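MccB protein (Escherichia coli, PDB 6OM4) forms the phosphoramidate linkage of the antibiotic microcin C7 by using ATP to modify the N-formylated MccA peptide. Local coordinates at residues N89-S93 / R181-I185; K112-V118 / V306-K312; N37-T41 / I60-F65; L5-V9 / L97-S101; I220-N224 / G256-C260. All coordinates share one frame; numbering follows the deposited sequence.

Contact 1 (N89-S93 / R181-I185)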
# COMPACT_ATOMS: atom_id res chain seq x y z
N ASN A 89 -8.10 13.32 -21.05
CA ASN A 89 -9.31 12.57 -20.72
C ASN A 89 -9.28 12.27 -19.20
O ASN A 89 -9.89 13.04 -18.45
CB ASN A 89 -9.48 11.37 -21.66
CG ASN A 89 -10.58 10.41 -21.28
OD1 ASN A 89 -11.77 10.75 -21.31
ND2 ASN A 89 -10.20 9.19 -20.93
N ASN A 90 -8.58 11.22 -18.75
CA ASN A 90 -8.59 10.79 -17.32
C ASN A 90 -7.16 10.55 -16.82
O ASN A 90 -6.50 9.57 -17.22
CB ASN A 90 -9.43 9.52 -17.09
CG ASN A 90 -9.41 8.98 -15.67
OD1 ASN A 90 -8.94 9.61 -14.72
ND2 ASN A 90 -9.87 7.75 -15.52
N ARG A 91 -6.69 11.43 -15.94
CA ARG A 91 -5.28 11.37 -15.44
C ARG A 91 -5.03 10.05 -14.71
O ARG A 91 -3.90 9.57 -14.67
CB ARG A 91 -4.96 12.56 -14.52
CG ARG A 91 -5.78 12.65 -13.24
CD ARG A 91 -5.40 13.81 -12.34
NE ARG A 91 -3.99 13.76 -11.99
CZ ARG A 91 -3.21 14.81 -11.82
NH1 ARG A 91 -3.69 16.02 -12.07
NH2 ARG A 91 -1.97 14.61 -11.42
N TYR A 92 -6.09 9.46 -14.12
CA TYR A 92 -5.98 8.19 -13.34
C TYR A 92 -6.21 6.94 -14.20
O TYR A 92 -6.36 5.84 -13.66
CB TYR A 92 -6.99 8.20 -12.18
CG TYR A 92 -6.91 9.44 -11.31
CD1 TYR A 92 -5.78 9.71 -10.55
CD2 TYR A 92 -7.95 10.35 -11.25
CE1 TYR A 92 -5.68 10.86 -9.78
CE2 TYR A 92 -7.87 11.49 -10.48
CZ TYR A 92 -6.72 11.76 -9.74
OH TYR A 92 -6.65 12.86 -8.93
N SER A 93 -6.21 7.09 -15.53
CA SER A 93 -6.68 5.99 -16.40
C SER A 93 -5.83 4.72 -16.22
O SER A 93 -6.40 3.68 -16.31
CB SER A 93 -6.79 6.42 -17.86
OG SER A 93 -5.52 6.42 -18.47
N ARG A 181 2.39 18.05 -8.70
CA ARG A 181 2.08 16.78 -9.32
C ARG A 181 0.59 16.53 -9.46
O ARG A 181 0.19 15.88 -10.44
CB ARG A 181 2.76 15.65 -8.55
CG ARG A 181 4.24 15.61 -8.87
CD ARG A 181 5.06 14.82 -7.87
NE ARG A 181 6.46 14.78 -8.29
CZ ARG A 181 7.34 15.77 -8.16
NH1 ARG A 181 7.01 16.89 -7.53
NH2 ARG A 181 8.57 15.63 -8.63
N ASN A 182 -0.20 16.99 -8.50
CA ASN A 182 -1.65 16.88 -8.56
C ASN A 182 -2.29 18.10 -7.89
O ASN A 182 -2.40 18.18 -6.67
CB ASN A 182 -2.16 15.57 -7.94
CG ASN A 182 -3.59 15.30 -8.30
OD1 ASN A 182 -4.28 16.22 -8.75
ND2 ASN A 182 -4.01 14.05 -8.20
N SER A 183 -2.75 19.04 -8.70
CA SER A 183 -3.27 20.29 -8.19
C SER A 183 -4.76 20.16 -7.86
O SER A 183 -5.35 21.13 -7.39
CB SER A 183 -3.02 21.40 -9.13
OG SER A 183 -3.56 21.11 -10.40
N GLU A 184 -5.33 18.96 -8.04
CA GLU A 184 -6.76 18.68 -7.80
C GLU A 184 -7.00 18.26 -6.33
O GLU A 184 -8.14 18.14 -5.92
CB GLU A 184 -7.28 17.63 -8.79
CG GLU A 184 -7.10 18.02 -10.27
CD GLU A 184 -7.49 17.01 -11.36
OE1 GLU A 184 -8.38 16.14 -11.11
OE2 GLU A 184 -6.89 17.06 -12.48
N ILE A 185 -5.94 18.03 -5.53
CA ILE A 185 -6.11 17.55 -4.16
C ILE A 185 -5.83 18.69 -3.17
O ILE A 185 -5.41 19.77 -3.55
CB ILE A 185 -5.21 16.33 -3.88
CG1 ILE A 185 -3.74 16.74 -3.80
CG2 ILE A 185 -5.46 15.24 -4.90
CD1 ILE A 185 -2.85 15.66 -3.32
O HOH W 1 -8.87 14.27 -8.43

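Contact 2 (K112-V118 / V306-K312)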
# COMPACT_ATOMS: atom_id res chain seq x y z
N LYS A 112 -13.95 6.83 -3.70
CA LYS A 112 -13.55 6.59 -2.33
C LYS A 112 -12.20 7.26 -2.03
O LYS A 112 -12.02 7.80 -0.95
CB LYS A 112 -13.53 5.10 -2.01
CG LYS A 112 -14.90 4.47 -1.99
CD LYS A 112 -14.91 2.99 -2.03
CE LYS A 112 -16.31 2.46 -2.24
NZ LYS A 112 -16.37 1.06 -1.78
N LEU A 113 -11.27 7.24 -3.00
CA LEU A 113 -9.98 7.87 -2.76
C LEU A 113 -10.17 9.38 -2.65
O LEU A 113 -9.60 9.99 -1.77
CB LEU A 113 -9.00 7.53 -3.89
CG LEU A 113 -8.67 6.04 -4.04
CD1 LEU A 113 -7.83 5.83 -5.30
CD2 LEU A 113 -7.97 5.43 -2.85
N LYS A 114 -10.96 9.94 -3.56
CA LYS A 114 -11.22 11.39 -3.57
C LYS A 114 -11.79 11.85 -2.22
O LYS A 114 -11.51 12.98 -1.81
CB LYS A 114 -12.17 11.74 -4.72
CG LYS A 114 -12.36 13.24 -4.90
CD LYS A 114 -13.31 13.61 -6.03
CE LYS A 114 -13.08 15.02 -6.53
NZ LYS A 114 -14.29 15.58 -7.19
N ASN A 115 -12.64 11.04 -1.59
CA ASN A 115 -13.37 11.45 -0.37
C ASN A 115 -12.54 11.18 0.90
O ASN A 115 -12.97 11.54 2.00
CB ASN A 115 -14.71 10.72 -0.25
CG ASN A 115 -15.76 11.24 -1.21
OD1 ASN A 115 -15.53 12.23 -1.91
ND2 ASN A 115 -16.90 10.57 -1.28
N ALA A 116 -11.37 10.56 0.76
CA ALA A 116 -10.52 10.14 1.87
C ALA A 116 -9.59 11.25 2.35
O ALA A 116 -9.20 12.15 1.60
CB ALA A 116 -9.68 8.97 1.43
N LYS A 117 -9.23 11.14 3.63
CA LYS A 117 -8.23 11.96 4.30
C LYS A 117 -7.17 11.05 4.89
O LYS A 117 -7.46 10.10 5.66
CB LYS A 117 -8.95 12.80 5.36
CG LYS A 117 -8.09 13.72 6.20
CD LYS A 117 -8.90 14.35 7.37
CE LYS A 117 -8.39 15.73 7.70
NZ LYS A 117 -8.91 16.23 8.99
N VAL A 118 -5.90 11.34 4.57
CA VAL A 118 -4.81 10.58 5.11
C VAL A 118 -3.83 11.51 5.84
O VAL A 118 -3.49 12.57 5.31
CB VAL A 118 -4.09 9.78 3.99
CG1 VAL A 118 -2.86 9.07 4.52
CG2 VAL A 118 -5.05 8.81 3.29
N VAL A 306 -2.68 1.32 1.79
CA VAL A 306 -3.56 2.49 2.01
C VAL A 306 -4.62 2.60 0.90
O VAL A 306 -5.86 2.73 1.17
CB VAL A 306 -2.75 3.78 2.12
CG1 VAL A 306 -3.65 5.01 2.10
CG2 VAL A 306 -1.87 3.76 3.35
N ILE A 307 -4.18 2.49 -0.36
CA ILE A 307 -5.09 2.58 -1.52
C ILE A 307 -6.10 1.44 -1.45
O ILE A 307 -7.30 1.65 -1.67
CB ILE A 307 -4.29 2.64 -2.84
CG1 ILE A 307 -3.54 3.97 -2.92
CG2 ILE A 307 -5.18 2.41 -4.04
CD1 ILE A 307 -2.48 4.02 -3.98
N LYS A 308 -5.67 0.23 -1.10
CA LYS A 308 -6.62 -0.91 -1.01
C LYS A 308 -7.55 -0.74 0.19
O LYS A 308 -8.71 -1.09 0.08
CB LYS A 308 -5.89 -2.24 -0.94
CG LYS A 308 -5.19 -2.57 -2.25
CD LYS A 308 -4.23 -3.73 -2.21
CE LYS A 308 -3.73 -4.01 -3.63
NZ LYS A 308 -2.69 -5.05 -3.66
N PHE A 309 -7.03 -0.25 1.31
CA PHE A 309 -7.85 -0.11 2.51
C PHE A 309 -9.00 0.86 2.20
O PHE A 309 -10.15 0.68 2.65
CB PHE A 309 -6.98 0.38 3.68
CG PHE A 309 -7.75 0.73 4.92
CD1 PHE A 309 -8.33 -0.29 5.67
CD2 PHE A 309 -7.98 2.04 5.29
CE1 PHE A 309 -9.05 0.01 6.81
CE2 PHE A 309 -8.72 2.32 6.44
CZ PHE A 309 -9.25 1.31 7.19
N ILE A 310 -8.67 1.97 1.58
CA ILE A 310 -9.66 3.01 1.25
C ILE A 310 -10.52 2.57 0.06
O ILE A 310 -11.75 2.83 0.05
CB ILE A 310 -8.96 4.34 0.93
CG1 ILE A 310 -8.28 4.92 2.18
CG2 ILE A 310 -9.91 5.31 0.23
CD1 ILE A 310 -7.34 6.04 1.88
N GLY A 311 -9.88 1.97 -0.96
CA GLY A 311 -10.59 1.72 -2.24
C GLY A 311 -11.47 0.47 -2.23
O GLY A 311 -12.38 0.35 -3.09
N LYS A 312 -11.14 -0.48 -1.35
CA LYS A 312 -11.98 -1.67 -1.02
C LYS A 312 -12.06 -2.70 -2.16
O LYS A 312 -12.88 -3.57 -2.09
CB LYS A 312 -13.39 -1.25 -0.56
CG LYS A 312 -13.45 -0.42 0.71
CD LYS A 312 -12.82 -1.07 1.91
CE LYS A 312 -12.80 -0.18 3.14
NZ LYS A 312 -13.96 -0.40 4.03

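Contact 3 (N37-T41 / I60-F65)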
# COMPACT_ATOMS: atom_id res chain seq x y z
N ASN A 37 -9.55 -21.48 -28.59
CA ASN A 37 -10.95 -21.11 -28.43
C ASN A 37 -11.11 -19.94 -27.45
O ASN A 37 -12.01 -19.10 -27.62
CB ASN A 37 -11.80 -22.30 -28.00
CG ASN A 37 -12.15 -23.23 -29.15
OD1 ASN A 37 -12.07 -22.86 -30.35
ND2 ASN A 37 -12.55 -24.43 -28.79
N ILE A 38 -10.28 -19.87 -26.40
CA ILE A 38 -10.32 -18.72 -25.50
C ILE A 38 -10.00 -17.44 -26.29
O ILE A 38 -10.60 -16.39 -26.09
CB ILE A 38 -9.36 -18.91 -24.32
CG1 ILE A 38 -9.78 -20.09 -23.43
CG2 ILE A 38 -9.21 -17.60 -23.55
CD1 ILE A 38 -8.69 -20.60 -22.48
N ILE A 39 -9.00 -17.53 -27.17
CA ILE A 39 -8.60 -16.35 -28.02
C ILE A 39 -9.78 -15.93 -28.88
O ILE A 39 -10.10 -14.74 -28.95
CB ILE A 39 -7.37 -16.65 -28.88
CG1 ILE A 39 -6.12 -16.81 -28.02
CG2 ILE A 39 -7.18 -15.58 -29.94
CD1 ILE A 39 -4.99 -17.54 -28.68
N LYS A 40 -10.45 -16.89 -29.54
CA LYS A 40 -11.58 -16.57 -30.43
C LYS A 40 -12.71 -15.93 -29.62
O LYS A 40 -13.33 -14.97 -30.08
CB LYS A 40 -12.09 -17.83 -31.15
CG LYS A 40 -11.14 -18.44 -32.17
CD LYS A 40 -11.65 -19.82 -32.62
CE LYS A 40 -11.09 -20.27 -33.95
NZ LYS A 40 -11.80 -21.47 -34.47
N THR A 41 -12.95 -16.42 -28.40
CA THR A 41 -13.96 -15.87 -27.53
C THR A 41 -13.59 -14.43 -27.12
O THR A 41 -14.40 -13.51 -27.22
CB THR A 41 -14.21 -16.77 -26.31
OG1 THR A 41 -14.61 -18.06 -26.80
CG2 THR A 41 -15.26 -16.26 -25.35
N ILE A 60 -17.65 -21.26 -32.98
CA ILE A 60 -17.26 -22.45 -32.25
C ILE A 60 -18.51 -22.96 -31.54
O ILE A 60 -19.46 -22.21 -31.35
CB ILE A 60 -16.10 -22.21 -31.26
CG1 ILE A 60 -16.46 -21.19 -30.17
CG2 ILE A 60 -14.85 -21.79 -32.02
CD1 ILE A 60 -15.39 -20.98 -29.05
N PRO A 61 -18.56 -24.24 -31.13
CA PRO A 61 -19.71 -24.76 -30.41
C PRO A 61 -20.02 -23.95 -29.14
O PRO A 61 -19.09 -23.49 -28.40
CB PRO A 61 -19.30 -26.18 -30.04
CG PRO A 61 -18.26 -26.54 -31.07
CD PRO A 61 -17.51 -25.25 -31.35
N GLU A 62 -21.32 -23.80 -28.87
CA GLU A 62 -21.80 -23.06 -27.71
C GLU A 62 -21.23 -23.65 -26.42
O GLU A 62 -20.91 -22.88 -25.49
CB GLU A 62 -23.32 -22.99 -27.67
CG GLU A 62 -23.84 -22.20 -26.47
CD GLU A 62 -25.33 -21.89 -26.46
OE1 GLU A 62 -26.01 -22.32 -27.41
OE2 GLU A 62 -25.78 -21.21 -25.50
N LYS A 63 -21.09 -24.99 -26.35
CA LYS A 63 -20.48 -25.63 -25.16
C LYS A 63 -19.08 -25.04 -24.89
O LYS A 63 -18.73 -24.72 -23.75
CB LYS A 63 -20.30 -27.14 -25.36
CG LYS A 63 -21.54 -28.00 -25.13
CD LYS A 63 -21.35 -29.48 -25.51
CE LYS A 63 -22.63 -30.31 -25.39
NZ LYS A 63 -22.38 -31.67 -24.84
N ASP A 64 -18.27 -24.94 -25.95
CA ASP A 64 -16.88 -24.43 -25.86
C ASP A 64 -16.89 -22.93 -25.53
O ASP A 64 -16.18 -22.51 -24.66
CB ASP A 64 -16.09 -24.74 -27.12
CG ASP A 64 -15.93 -26.24 -27.31
OD1 ASP A 64 -15.88 -26.97 -26.30
OD2 ASP A 64 -15.97 -26.68 -28.45
N PHE A 65 -17.74 -22.15 -26.22
CA PHE A 65 -17.85 -20.73 -25.99
C PHE A 65 -18.20 -20.44 -24.53
O PHE A 65 -17.66 -19.53 -23.92
CB PHE A 65 -18.91 -20.14 -26.92
CG PHE A 65 -19.15 -18.68 -26.73
CD1 PHE A 65 -18.27 -17.76 -27.28
CD2 PHE A 65 -20.23 -18.22 -26.00
CE1 PHE A 65 -18.48 -16.40 -27.13
CE2 PHE A 65 -20.42 -16.86 -25.84
CZ PHE A 65 -19.53 -15.95 -26.39

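Contact 4 (L5-V9 / L97-S101)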
# COMPACT_ATOMS: atom_id res chain seq x y z
N LEU A 5 -13.41 -6.71 -23.39
CA LEU A 5 -12.09 -7.24 -23.05
C LEU A 5 -11.26 -6.12 -22.42
O LEU A 5 -11.14 -5.04 -22.99
CB LEU A 5 -11.39 -7.80 -24.29
CG LEU A 5 -10.11 -8.63 -24.03
CD1 LEU A 5 -10.43 -9.95 -23.36
CD2 LEU A 5 -9.38 -8.91 -25.31
N GLY A 6 -10.74 -6.36 -21.21
CA GLY A 6 -9.85 -5.39 -20.58
C GLY A 6 -8.59 -5.16 -21.41
O GLY A 6 -8.10 -6.07 -22.10
N ARG A 7 -8.05 -3.94 -21.36
CA ARG A 7 -6.89 -3.58 -22.16
C ARG A 7 -5.64 -4.27 -21.58
O ARG A 7 -4.61 -4.34 -22.24
CB ARG A 7 -6.69 -2.06 -22.21
CG ARG A 7 -7.83 -1.30 -22.88
CD ARG A 7 -7.86 -1.39 -24.38
NE ARG A 7 -6.63 -0.94 -25.04
CZ ARG A 7 -6.40 0.26 -25.55
NH1 ARG A 7 -7.36 1.17 -25.57
NH2 ARG A 7 -5.19 0.57 -25.99
N TYR A 8 -5.78 -4.84 -20.38
CA TYR A 8 -4.66 -5.44 -19.60
C TYR A 8 -4.53 -6.93 -19.92
O TYR A 8 -3.70 -7.64 -19.32
CB TYR A 8 -4.79 -5.18 -18.10
CG TYR A 8 -6.17 -5.44 -17.58
CD1 TYR A 8 -6.58 -6.72 -17.27
CD2 TYR A 8 -7.10 -4.43 -17.55
CE1 TYR A 8 -7.87 -7.00 -16.88
CE2 TYR A 8 -8.40 -4.67 -17.14
CZ TYR A 8 -8.79 -5.96 -16.82
OH TYR A 8 -10.07 -6.16 -16.43
N VAL A 9 -5.30 -7.41 -20.90
CA VAL A 9 -5.17 -8.77 -21.39
C VAL A 9 -4.10 -8.82 -22.48
O VAL A 9 -4.08 -8.02 -23.40
CB VAL A 9 -6.53 -9.30 -21.90
CG1 VAL A 9 -6.46 -10.74 -22.40
CG2 VAL A 9 -7.54 -9.18 -20.77
N LEU A 97 -7.17 0.77 -14.96
CA LEU A 97 -6.91 -0.60 -15.44
C LEU A 97 -6.61 -1.53 -14.26
O LEU A 97 -7.11 -2.65 -14.23
CB LEU A 97 -5.78 -0.61 -16.47
CG LEU A 97 -6.04 0.29 -17.68
CD1 LEU A 97 -4.76 0.44 -18.49
CD2 LEU A 97 -7.17 -0.21 -18.55
N HIS A 98 -5.80 -1.09 -13.31
CA HIS A 98 -5.50 -1.85 -12.13
C HIS A 98 -6.81 -2.22 -11.38
O HIS A 98 -7.06 -3.40 -11.11
CB HIS A 98 -4.49 -1.09 -11.28
CG HIS A 98 -4.28 -1.67 -9.93
ND1 HIS A 98 -3.48 -2.78 -9.72
CD2 HIS A 98 -4.70 -1.25 -8.72
CE1 HIS A 98 -3.48 -3.03 -8.41
NE2 HIS A 98 -4.22 -2.12 -7.78
N TYR A 99 -7.69 -1.25 -11.14
CA TYR A 99 -8.95 -1.56 -10.38
C TYR A 99 -9.83 -2.55 -11.18
O TYR A 99 -10.42 -3.47 -10.61
CB TYR A 99 -9.72 -0.29 -9.97
CG TYR A 99 -8.88 0.79 -9.31
CD1 TYR A 99 -7.90 0.48 -8.37
CD2 TYR A 99 -9.03 2.15 -9.61
CE1 TYR A 99 -7.13 1.46 -7.74
CE2 TYR A 99 -8.25 3.13 -9.01
CZ TYR A 99 -7.26 2.78 -8.10
OH TYR A 99 -6.45 3.76 -7.55
N GLN A 100 -9.92 -2.36 -12.50
CA GLN A 100 -10.75 -3.21 -13.38
C GLN A 100 -10.26 -4.64 -13.29
O GLN A 100 -11.07 -5.55 -13.24
CB GLN A 100 -10.66 -2.81 -14.85
CG GLN A 100 -11.34 -1.51 -15.22
CD GLN A 100 -11.21 -1.11 -16.67
OE1 GLN A 100 -12.00 -0.28 -17.20
NE2 GLN A 100 -10.16 -1.57 -17.30
N SER A 101 -8.94 -4.80 -13.21
CA SER A 101 -8.33 -6.11 -13.21
C SER A 101 -8.65 -6.91 -11.95
O SER A 101 -8.43 -8.14 -11.98
CB SER A 101 -6.84 -6.04 -13.44
OG SER A 101 -6.11 -5.67 -12.27

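Contact 5 (I220-N224 / G256-C260). With ZN (zinc ion), chain E.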
# COMPACT_ATOMS: atom_id res chain seq x y z
N ILE A 220 6.08 3.99 18.23
CA ILE A 220 5.11 3.07 17.63
C ILE A 220 4.18 2.55 18.74
O ILE A 220 2.96 2.41 18.54
CB ILE A 220 5.79 1.93 16.86
CG1 ILE A 220 4.76 1.02 16.20
CG2 ILE A 220 6.77 1.13 17.71
CD1 ILE A 220 3.80 1.77 15.28
N ASN A 221 4.73 2.31 19.92
CA ASN A 221 3.89 1.82 21.06
C ASN A 221 2.87 2.87 21.49
O ASN A 221 1.68 2.54 21.73
CB ASN A 221 4.76 1.34 22.22
CG ASN A 221 5.73 0.27 21.80
OD1 ASN A 221 6.86 0.59 21.43
ND2 ASN A 221 5.27 -0.97 21.79
N TRP A 222 3.31 4.14 21.54
CA TRP A 222 2.42 5.24 21.84
C TRP A 222 1.30 5.33 20.80
O TRP A 222 0.12 5.55 21.13
CB TRP A 222 3.15 6.57 21.86
CG TRP A 222 4.13 6.74 22.96
CD1 TRP A 222 4.26 5.99 24.10
CD2 TRP A 222 5.09 7.81 23.06
NE1 TRP A 222 5.23 6.54 24.90
CE2 TRP A 222 5.80 7.60 24.26
CE3 TRP A 222 5.43 8.89 22.23
CZ2 TRP A 222 6.81 8.47 24.67
CZ3 TRP A 222 6.47 9.71 22.62
CH2 TRP A 222 7.14 9.51 23.83
N VAL A 223 1.72 5.31 19.52
CA VAL A 223 0.74 5.48 18.41
C VAL A 223 -0.31 4.36 18.48
O VAL A 223 -1.47 4.58 18.35
CB VAL A 223 1.47 5.51 17.06
CG1 VAL A 223 0.47 5.47 15.92
CG2 VAL A 223 2.38 6.72 16.93
N ASN A 224 0.17 3.14 18.67
CA ASN A 224 -0.66 1.98 18.72
C ASN A 224 -1.71 2.17 19.82
O ASN A 224 -2.91 2.01 19.58
CB ASN A 224 0.21 0.74 18.94
CG ASN A 224 -0.61 -0.52 19.08
OD1 ASN A 224 -0.79 -1.08 20.18
ND2 ASN A 224 -1.17 -0.94 17.97
N GLY A 256 -5.36 -7.44 14.64
CA GLY A 256 -4.49 -7.29 15.79
C GLY A 256 -3.86 -5.92 15.84
O GLY A 256 -3.81 -5.20 14.83
N CYS A 257 -3.39 -5.54 17.04
CA CYS A 257 -2.60 -4.33 17.20
C CYS A 257 -1.12 -4.74 17.33
O CYS A 257 -0.78 -5.91 17.30
CB CYS A 257 -3.09 -3.49 18.39
SG CYS A 257 -2.48 -4.07 19.99
N TYR A 258 -0.24 -3.73 17.41
CA TYR A 258 1.20 -3.94 17.48
C TYR A 258 1.62 -4.82 18.67
O TYR A 258 2.65 -5.49 18.58
CB TYR A 258 1.89 -2.58 17.54
CG TYR A 258 3.37 -2.60 17.23
CD1 TYR A 258 3.85 -2.66 15.94
CD2 TYR A 258 4.29 -2.47 18.26
CE1 TYR A 258 5.21 -2.62 15.66
CE2 TYR A 258 5.66 -2.43 18.00
CZ TYR A 258 6.11 -2.48 16.70
OH TYR A 258 7.46 -2.42 16.48
N GLU A 259 0.81 -4.86 19.73
CA GLU A 259 1.19 -5.57 21.00
C GLU A 259 0.44 -6.90 21.18
O GLU A 259 0.73 -7.65 22.10
CB GLU A 259 1.01 -4.60 22.16
CG GLU A 259 1.95 -3.42 21.98
CD GLU A 259 2.48 -2.72 23.21
OE1 GLU A 259 2.39 -3.28 24.33
OE2 GLU A 259 2.92 -1.58 23.03
N CYS A 260 -0.46 -7.24 20.26
CA CYS A 260 -1.26 -8.46 20.45
C CYS A 260 -0.35 -9.68 20.59
O CYS A 260 -0.52 -10.48 21.52
CB CYS A 260 -2.21 -8.71 19.29
SG CYS A 260 -3.78 -7.83 19.42
ZN ZN E . -3.65 -5.87 20.65
O HOH W 2 0.80 0.02 22.38

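Contact 1 (N89-S93 / R181-I185)
R91 lays its guanidinium flat over the side-chain amide of N182, the two planes only 7° apart, in an offset stack that joins the loop leading into helix 93-101 to the edge of the Rossmann-like ThiF domain, where helix 170-181 turns into the outermost strand 186-191. N182 OD1 sits over one face of the group, toward its rim, 3.4 Å from R91 NH1 but not bonded to it. The guanidinium edge takes polar partners instead. R91 NH2 donates to the carbonyl oxygen of R181 at 2.7 Å, in the carbonyl plane and on a lone pair. R91 NH1 reaches E184 OE2 in a weak salt bridge of 3.4 Å, with the carboxylate turned nearly perpendicular to the guanidinium.

R91 CG, between the backbone N and the carbonyl carbon (chi1 62°), lies over the centre of the Y92 ring, and a bend at chi3 turns the guanidinium onto N182. The Y92 hydroxyl receives N182 ND2 at 3.0 Å in a nearly straight bond (166°) lying in the amide plane. The same ND2 also bonds to the carbonyl of A135 on helix 125-136. N182 OD1 accepts from E184 N, closing an Asx turn, so both ends of the amide are tied and its rotation is fixed for the stack. A water bridges the two segments, 2.7 Å from Y92 OH and donating to E184 OE1 at 3.3 Å.

Contact 2 (K112-V118 / V306-K312)
I310, on helix 292-311, points at the turn that joins helix 106-114 to strand 117-121, and its two branches divide between the helix and the strand of this Rossmann-like ThiF domain. Its CB already lies 4.1 Å from L113 CD2. From there the side chain divides. CG2, anti to the backbone N, runs to helix 106-114, where it meets the carbonyl oxygen of K112 at 3.5 Å and L113 CD2 at 3.6 Å. The other branch, through CG1, carries CD1 toward the strand. That methyl meets both A116 CB, 3.8 Å away, and V118 CG2, 3.9 Å away, and thus touches both the turn and the start of the strand.

The flanks repeat the theme more lightly. One turn earlier V306 CG1 approaches V118 CG2, and both valines also pack on strand 208-211, the next strand of the sheet. I307 CG2 comes near L113 CD2, and Y99 of helix 93-101 touches both of these residues. No hydrogen bond spans the segments, so fit between apolar surfaces holds the two together. At the exposed end K112 runs extended over the end of helix 292-311, its CD 3.8 Å from the carbonyl oxygen of G311.

Contact 3 (N37-T41 / I60-F65)
The N37 amide and the D64 carboxylate are turned only 24° from each other, yet they do not stack: the nearest approach is N37 ND2 to D64 CB, at 3.9 Å. The other end of the amide is occupied by an aliphatic neighbour, with I60 CG2 3.4 Å from N37 OD1. The third flat group, the F65 ring, receives the T41 methyl at an oblique angle, with T41 CG2 3.7 Å from F65 CE1. Y51 meets the same ring edge-to-face, and A54, L55 and A58 of helix 51-58 also pack on F65.

I60 is the wedge between these groups. Its CG1 lies between the backbone N and the carbonyl carbon (chi1 62°), which sends CD1 in toward helix 32-43, where it ends 3.8 Å from T41 OG1 and 3.9 Å from N37 CG. Its CG2 branch lies beside N37 OD1 and K40 CD. Helices 32-43, 51-58 and 62-74, with the small sheet of strands 49-50, 2-5 and 78-80, have a topology consistent with the winged helix-turn-helix fold of peptide-recognition domains in other RiPP-forming enzymes. Here the start of helix 62-74, with P61 at its N-cap, is set against helix 32-43, and farther along C68 and L72 carry on the packing against the same face.

No hydrogen bond crosses the interface. The T41 hydroxyl bonds within its own helix, giving its proton to the carbonyl oxygen of N37 at 2.9 Å. T41 N bonds to that oxygen as well, arriving from the opposite face of the carbonyl plane.

Contact 4 (L5-V9 / L97-S101)
Y8 presents its ring to one side of helix 93-101, and the main interaction is a CH-pi contact: S101 CB stands over the ring face, 3.8 Å from its centroid and 15° off the normal. The opposite face is backed by G6 CA, an arrangement in which the tyrosine folds over its own type I turn while pressing on the helix. A chi1 of 46° places the ring there, between the backbone N and the carbonyl carbon.

Apolar and van der Waals contacts extend the patch. Y8 CD2 approaches L97 CB at 4.2 Å, Q100 CB lies 3.7 Å from Y8 CE2, and L97 CD2 reaches R7 CB at 4.1 Å.

Polar groups are engaged mainly within each side or beyond the contact. S101 OG donates to the carbonyl oxygen of H98 at 2.7 Å, a bond that holds the hydroxyl within its own helix while CB faces the ring. The hydroxyl of Y8 bonds to the carbonyl of F76.

The contact sets the loop leaving strand 2-5 of the small N-terminal antiparallel sheet against helix 93-101, within the ThiF family region. Strand 78-80 packs on both Y8 and Q100 through I79, while helix 106-114 lies against Y99 and Q100.

Contact 5 (I220-N224 / G256-C260)
I220 opens this stretch of helix 219-230 by setting CG1 over the centre of the Y258 ring, 3.6 Å from the centroid and 9° off its normal, a CH-pi contact beside the CxxC half of a four-cysteine zinc site. With CG1 anti to the backbone N (chi1 -178°), its CG2 branch also reaches the ring, 3.7 Å from Y258 CE2. Y258 itself packs on the backbone of the bound peptide, so the helix, the zinc loop and the bound peptide meet around one ring.

N221 comes next, its ND2 near the edge of that ring and donating to E259 OE2 at 2.7 Å. The bond is straight (165°) and close to the amide plane, although it reaches the oxygen from above the carboxylate plane. A water lies 2.7 Å from both N221 O and E259 OE2 and may bridge them. One turn on from I220, N224 lies buried against C257 and Y258, its CB 4.0 Å from Y258 CB.

Beyond the helix, C257 and C260 share the zinc ion with C343 and C346. Within the type I turn, C257 N donates to C260 SG and E259 N to C257 SG, which binds the zinc at 2.2 Å.

The five contacts illustrate how a small N-terminal domain, probably for peptide recognition, and a nucleotide-binding domain are joined in one chain. Contact 3 lies about 38 Å from the chain centre and about 53 Å, centre to centre, from contact 5. Contact 4, enclosing contact 3 in sequence, ties the N-terminal strands to helix 93-101, which meets contact 2 where Y99 OH lies 3.4 Å from L113 CD1. Contact 1 lies at the start of that helix. The R94 side chain, ATP-binding though its ligand is not bound to this chain, is about 4 Å from that of L97 in contact 4. In contact 5, nested within contact 2's loop, the I220 side chain lies about 10 Å from the bound adenosine phosphoramidate.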